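Local atomic coordinates of succinate-semialdehyde dehydrogenase (NAD(P)(+)) (Marinobacter aquaeolei, PDB entry 3RH9), a protein that probably oxidises succinate semialdehyde to succinate with NAD(P)+ as the electron acceptor, as a member of the aldehyde dehydrogenase family. Residues Pro7-Trp20 and Pro187-Lys199. Numbering follows the deposited sequence.
Sequences PLLENLTGYIGGRW and PLTMIAFFSVMDK
Leu8 lies against Ala192 and Val196 on one flank of helix 188-197. Its CB packs on CB of Ala192, and its CD2 reaches CG2 of Val196 at 3.9 Å. Helix 88-99 adds Glu90 and Ile91 to the surroundings of this leucine. Leu9 follows, crossing Ile191 at about a right angle, with its CD2 beside Ile191 CG2. Leu12 uses both methyl groups: CD1 and CD2 each lie 3.7 Å from Ile191 CD1, so the tip of the isoleucine fits against the fork of the leucine. Tyr15 turns its CG anti to the backbone N (chi1 -169°), which carries the ring over toward the helix. There its CG lies 3.7 Å from CD1 of Phe194, the two ring planes 50° apart. At the far end, Tyr15 OH donates to Asp198 OD1 over 3.0 Å, meeting the anti side of the carboxylate and 31° out of its plane. After the type I' turn from Ile16 to Arg19, Trp20 returns beside Tyr15, whose CD2 sits over the centre of one indole face. CB of Asn11 covers the opposite face, nearer the rim. The indole edge meets the helix at Ser195, where CH2 lies 3.5 Å from the backbone N. CH2 also touches CB of Phe194, and NE1 gives a weak but fairly straight bond to Asp198 OD2 (3.2 Å). A phenylalanine in place of Tyr15 would probably leave Asp198 OD1 without its hydroxyl donor and the carboxylate freer to turn. The contact thus joins the N-terminal loop and the hairpin that follows it to a helix of the Rossmann-like nucleotide-binding domain of this family. It is apolar along most of the helix and polar at Asp198, where two ring-borne donors share one carboxylate, one on each oxygen, and so probably fix its rotation.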
# COMPACT_ATOMS: atom_id res chain seq x y z
N PRO A 7 17.64 -23.06 27.88
CA PRO A 7 16.26 -23.49 28.14
C PRO A 7 15.29 -22.93 27.09
O PRO A 7 14.32 -23.61 26.73
CB PRO A 7 15.97 -22.91 29.53
CG PRO A 7 17.07 -21.90 29.77
CD PRO A 7 18.25 -22.46 29.08
N LEU A 8 15.53 -21.72 26.60
CA LEU A 8 14.69 -21.14 25.56
C LEU A 8 14.84 -21.86 24.21
O LEU A 8 14.06 -21.61 23.29
CB LEU A 8 15.01 -19.65 25.37
CG LEU A 8 14.79 -18.74 26.57
CD1 LEU A 8 14.99 -17.28 26.16
CD2 LEU A 8 13.42 -18.95 27.18
N LEU A 9 15.84 -22.74 24.11
CA LEU A 9 16.11 -23.45 22.86
C LEU A 9 16.00 -24.96 22.98
O LEU A 9 16.66 -25.68 22.24
CB LEU A 9 17.49 -23.08 22.33
CG LEU A 9 17.63 -21.63 21.88
CD1 LEU A 9 19.07 -21.25 21.58
CD2 LEU A 9 16.77 -21.42 20.66
N GLU A 10 15.17 -25.44 23.90
CA GLU A 10 14.93 -26.88 24.07
C GLU A 10 14.16 -27.47 22.91
O GLU A 10 14.07 -28.69 22.75
CB GLU A 10 14.15 -27.15 25.35
CG GLU A 10 14.99 -27.24 26.61
CD GLU A 10 14.12 -27.27 27.85
OE1 GLU A 10 13.38 -26.29 28.10
OE2 GLU A 10 14.17 -28.29 28.58
N ASN A 11 13.58 -26.60 22.09
CA ASN A 11 12.92 -27.04 20.88
C ASN A 11 13.51 -26.33 19.69
O ASN A 11 13.27 -25.15 19.47
CB ASN A 11 11.43 -26.78 20.98
CG ASN A 11 10.78 -27.65 22.02
OD1 ASN A 11 10.58 -28.85 21.80
ND2 ASN A 11 10.44 -27.06 23.16
N LEU A 12 14.33 -27.07 18.96
CA LEU A 12 15.04 -26.53 17.82
C LEU A 12 14.33 -27.05 16.58
O LEU A 12 14.78 -27.98 15.93
CB LEU A 12 16.50 -26.97 17.86
CG LEU A 12 17.54 -25.89 17.53
CD1 LEU A 12 17.41 -25.48 16.06
CD2 LEU A 12 17.40 -24.67 18.43
N THR A 13 13.20 -26.45 16.27
CA THR A 13 12.35 -26.93 15.19
C THR A 13 11.30 -25.87 14.96
O THR A 13 11.28 -24.84 15.64
CB THR A 13 11.68 -28.26 15.57
OG1 THR A 13 10.74 -28.64 14.57
CG2 THR A 13 10.96 -28.14 16.90
N GLY A 14 10.41 -26.12 14.01
CA GLY A 14 9.36 -25.17 13.70
C GLY A 14 8.27 -25.12 14.75
O GLY A 14 8.33 -25.78 15.78
N TYR A 15 7.26 -24.31 14.48
CA TYR A 15 6.16 -24.16 15.41
C TYR A 15 4.88 -23.98 14.63
O TYR A 15 4.60 -22.90 14.13
CB TYR A 15 6.37 -22.96 16.31
CG TYR A 15 5.41 -22.88 17.48
CD1 TYR A 15 4.17 -22.26 17.35
CD2 TYR A 15 5.75 -23.44 18.70
CE1 TYR A 15 3.30 -22.19 18.42
CE2 TYR A 15 4.88 -23.37 19.78
CZ TYR A 15 3.66 -22.74 19.64
OH TYR A 15 2.82 -22.68 20.72
N ILE A 16 4.12 -25.06 14.52
CA ILE A 16 2.90 -25.04 13.74
C ILE A 16 1.72 -25.44 14.60
O ILE A 16 1.73 -26.52 15.21
CB ILE A 16 3.01 -26.02 12.58
CG1 ILE A 16 4.05 -25.52 11.59
CG2 ILE A 16 1.67 -26.22 11.94
CD1 ILE A 16 4.33 -26.51 10.46
N GLY A 17 0.72 -24.57 14.65
CA GLY A 17 -0.55 -24.87 15.28
C GLY A 17 -0.46 -25.26 16.74
O GLY A 17 -1.27 -26.05 17.24
N GLY A 18 0.53 -24.71 17.43
CA GLY A 18 0.67 -24.90 18.86
C GLY A 18 1.78 -25.89 19.17
O GLY A 18 2.25 -25.96 20.30
N ARG A 19 2.19 -26.64 18.15
CA ARG A 19 3.14 -27.72 18.33
C ARG A 19 4.50 -27.34 17.81
O ARG A 19 4.62 -26.66 16.78
CB ARG A 19 2.68 -28.96 17.58
CG ARG A 19 1.30 -29.44 17.92
CD ARG A 19 1.00 -30.77 17.23
NE ARG A 19 -0.28 -31.26 17.69
CZ ARG A 19 -1.45 -30.75 17.29
NH1 ARG A 19 -1.48 -29.75 16.40
NH2 ARG A 19 -2.59 -31.25 17.77
N TRP A 20 5.53 -27.81 18.51
CA TRP A 20 6.87 -27.79 17.97
C TRP A 20 7.03 -29.00 17.06
O TRP A 20 7.12 -30.12 17.53
CB TRP A 20 7.89 -27.89 19.10
CG TRP A 20 7.88 -26.73 20.03
CD1 TRP A 20 7.25 -26.65 21.24
CD2 TRP A 20 8.56 -25.48 19.85
NE1 TRP A 20 7.49 -25.43 21.82
CE2 TRP A 20 8.29 -24.69 20.99
CE3 TRP A 20 9.37 -24.95 18.84
CZ2 TRP A 20 8.80 -23.40 21.15
CZ3 TRP A 20 9.87 -23.67 19.00
CH2 TRP A 20 9.58 -22.91 20.15
N PRO A 187 18.13 -17.61 13.21
CA PRO A 187 16.87 -18.29 13.53
C PRO A 187 16.69 -18.49 15.04
O PRO A 187 15.57 -18.67 15.51
CB PRO A 187 17.04 -19.66 12.87
CG PRO A 187 18.45 -19.72 12.38
CD PRO A 187 19.20 -18.58 12.93
N LEU A 188 17.78 -18.47 15.80
CA LEU A 188 17.72 -18.89 17.19
C LEU A 188 17.03 -17.87 18.08
O LEU A 188 16.42 -18.22 19.09
CB LEU A 188 19.12 -19.20 17.74
CG LEU A 188 20.02 -20.07 16.85
CD1 LEU A 188 21.43 -20.06 17.40
CD2 LEU A 188 19.47 -21.49 16.70
N THR A 189 17.13 -16.60 17.71
CA THR A 189 16.47 -15.58 18.49
C THR A 189 15.00 -15.82 18.29
O THR A 189 14.20 -15.68 19.21
CB THR A 189 16.89 -14.16 18.06
OG1 THR A 189 18.26 -13.96 18.40
CG2 THR A 189 16.08 -13.12 18.77
N MSE A 190 14.64 -16.22 17.07
CA MSE A 190 13.26 -16.46 16.73
C MSE A 190 12.73 -17.65 17.52
O MSE A 190 11.64 -17.61 18.10
CB MSE A 190 13.09 -16.69 15.23
CG MSE A 190 11.65 -16.51 14.76
SE MSE A 190 11.04 -14.70 15.21
CE MSE A 190 9.18 -15.06 15.54
N ILE A 191 13.52 -18.71 17.55
CA ILE A 191 13.12 -19.88 18.30
C ILE A 191 12.90 -19.52 19.77
O ILE A 191 11.90 -19.91 20.37
CB ILE A 191 14.12 -21.04 18.12
CG1 ILE A 191 14.10 -21.51 16.67
CG2 ILE A 191 13.76 -22.19 19.03
CD1 ILE A 191 15.09 -22.57 16.37
N ALA A 192 13.82 -18.73 20.33
CA ALA A 192 13.72 -18.29 21.72
C ALA A 192 12.44 -17.51 21.98
O ALA A 192 11.73 -17.75 22.96
CB ALA A 192 14.93 -17.46 22.10
N PHE A 193 12.14 -16.58 21.08
CA PHE A 193 10.89 -15.83 21.10
C PHE A 193 9.67 -16.77 21.10
O PHE A 193 8.75 -16.60 21.91
CB PHE A 193 10.85 -14.87 19.92
CG PHE A 193 9.73 -13.90 19.98
CD1 PHE A 193 9.33 -13.36 21.19
CD2 PHE A 193 9.07 -13.51 18.82
CE1 PHE A 193 8.28 -12.44 21.24
CE2 PHE A 193 8.03 -12.60 18.87
CZ PHE A 193 7.63 -12.06 20.07
N PHE A 194 9.65 -17.75 20.21
CA PHE A 194 8.53 -18.67 20.16
C PHE A 194 8.46 -19.51 21.42
O PHE A 194 7.38 -19.78 21.92
CB PHE A 194 8.56 -19.55 18.91
CG PHE A 194 7.77 -18.98 17.78
CD1 PHE A 194 6.48 -19.39 17.56
CD2 PHE A 194 8.30 -18.01 16.97
CE1 PHE A 194 5.73 -18.86 16.52
CE2 PHE A 194 7.56 -17.48 15.93
CZ PHE A 194 6.27 -17.90 15.71
N SER A 195 9.62 -19.89 21.94
CA SER A 195 9.63 -20.60 23.22
C SER A 195 8.97 -19.75 24.30
O SER A 195 8.17 -20.27 25.09
CB SER A 195 11.05 -20.97 23.63
OG SER A 195 11.03 -21.64 24.88
N VAL A 196 9.28 -18.46 24.34
CA VAL A 196 8.66 -17.56 25.32
C VAL A 196 7.15 -17.40 25.10
O VAL A 196 6.40 -17.36 26.07
CB VAL A 196 9.36 -16.17 25.42
CG1 VAL A 196 8.51 -15.19 26.24
CG2 VAL A 196 10.73 -16.31 26.04
N MSE A 197 6.70 -17.32 23.85
CA MSE A 197 5.27 -17.15 23.55
C MSE A 197 4.47 -18.43 23.75
O MSE A 197 3.25 -18.40 23.95
CB MSE A 197 5.06 -16.68 22.11
CG MSE A 197 5.44 -15.25 21.86
SE MSE A 197 4.97 -14.62 20.06
CE MSE A 197 6.23 -15.74 19.02
N ASP A 198 5.17 -19.55 23.68
CA ASP A 198 4.56 -20.86 23.74
C ASP A 198 3.94 -21.07 25.11
O ASP A 198 3.11 -21.94 25.30
CB ASP A 198 5.65 -21.89 23.49
CG ASP A 198 5.18 -23.30 23.71
OD1 ASP A 198 4.04 -23.60 23.29
OD2 ASP A 198 5.95 -24.10 24.29
N LYS A 199 4.34 -20.24 26.07
CA LYS A 199 3.89 -20.38 27.44
C LYS A 199 2.98 -19.24 27.84
O LYS A 199 2.95 -18.84 29.00
CB LYS A 199 5.10 -20.47 28.38
CG LYS A 199 5.97 -21.67 28.07
CD LYS A 199 7.17 -21.82 29.00
CE LYS A 199 8.13 -22.91 28.48
NZ LYS A 199 7.46 -24.15 27.98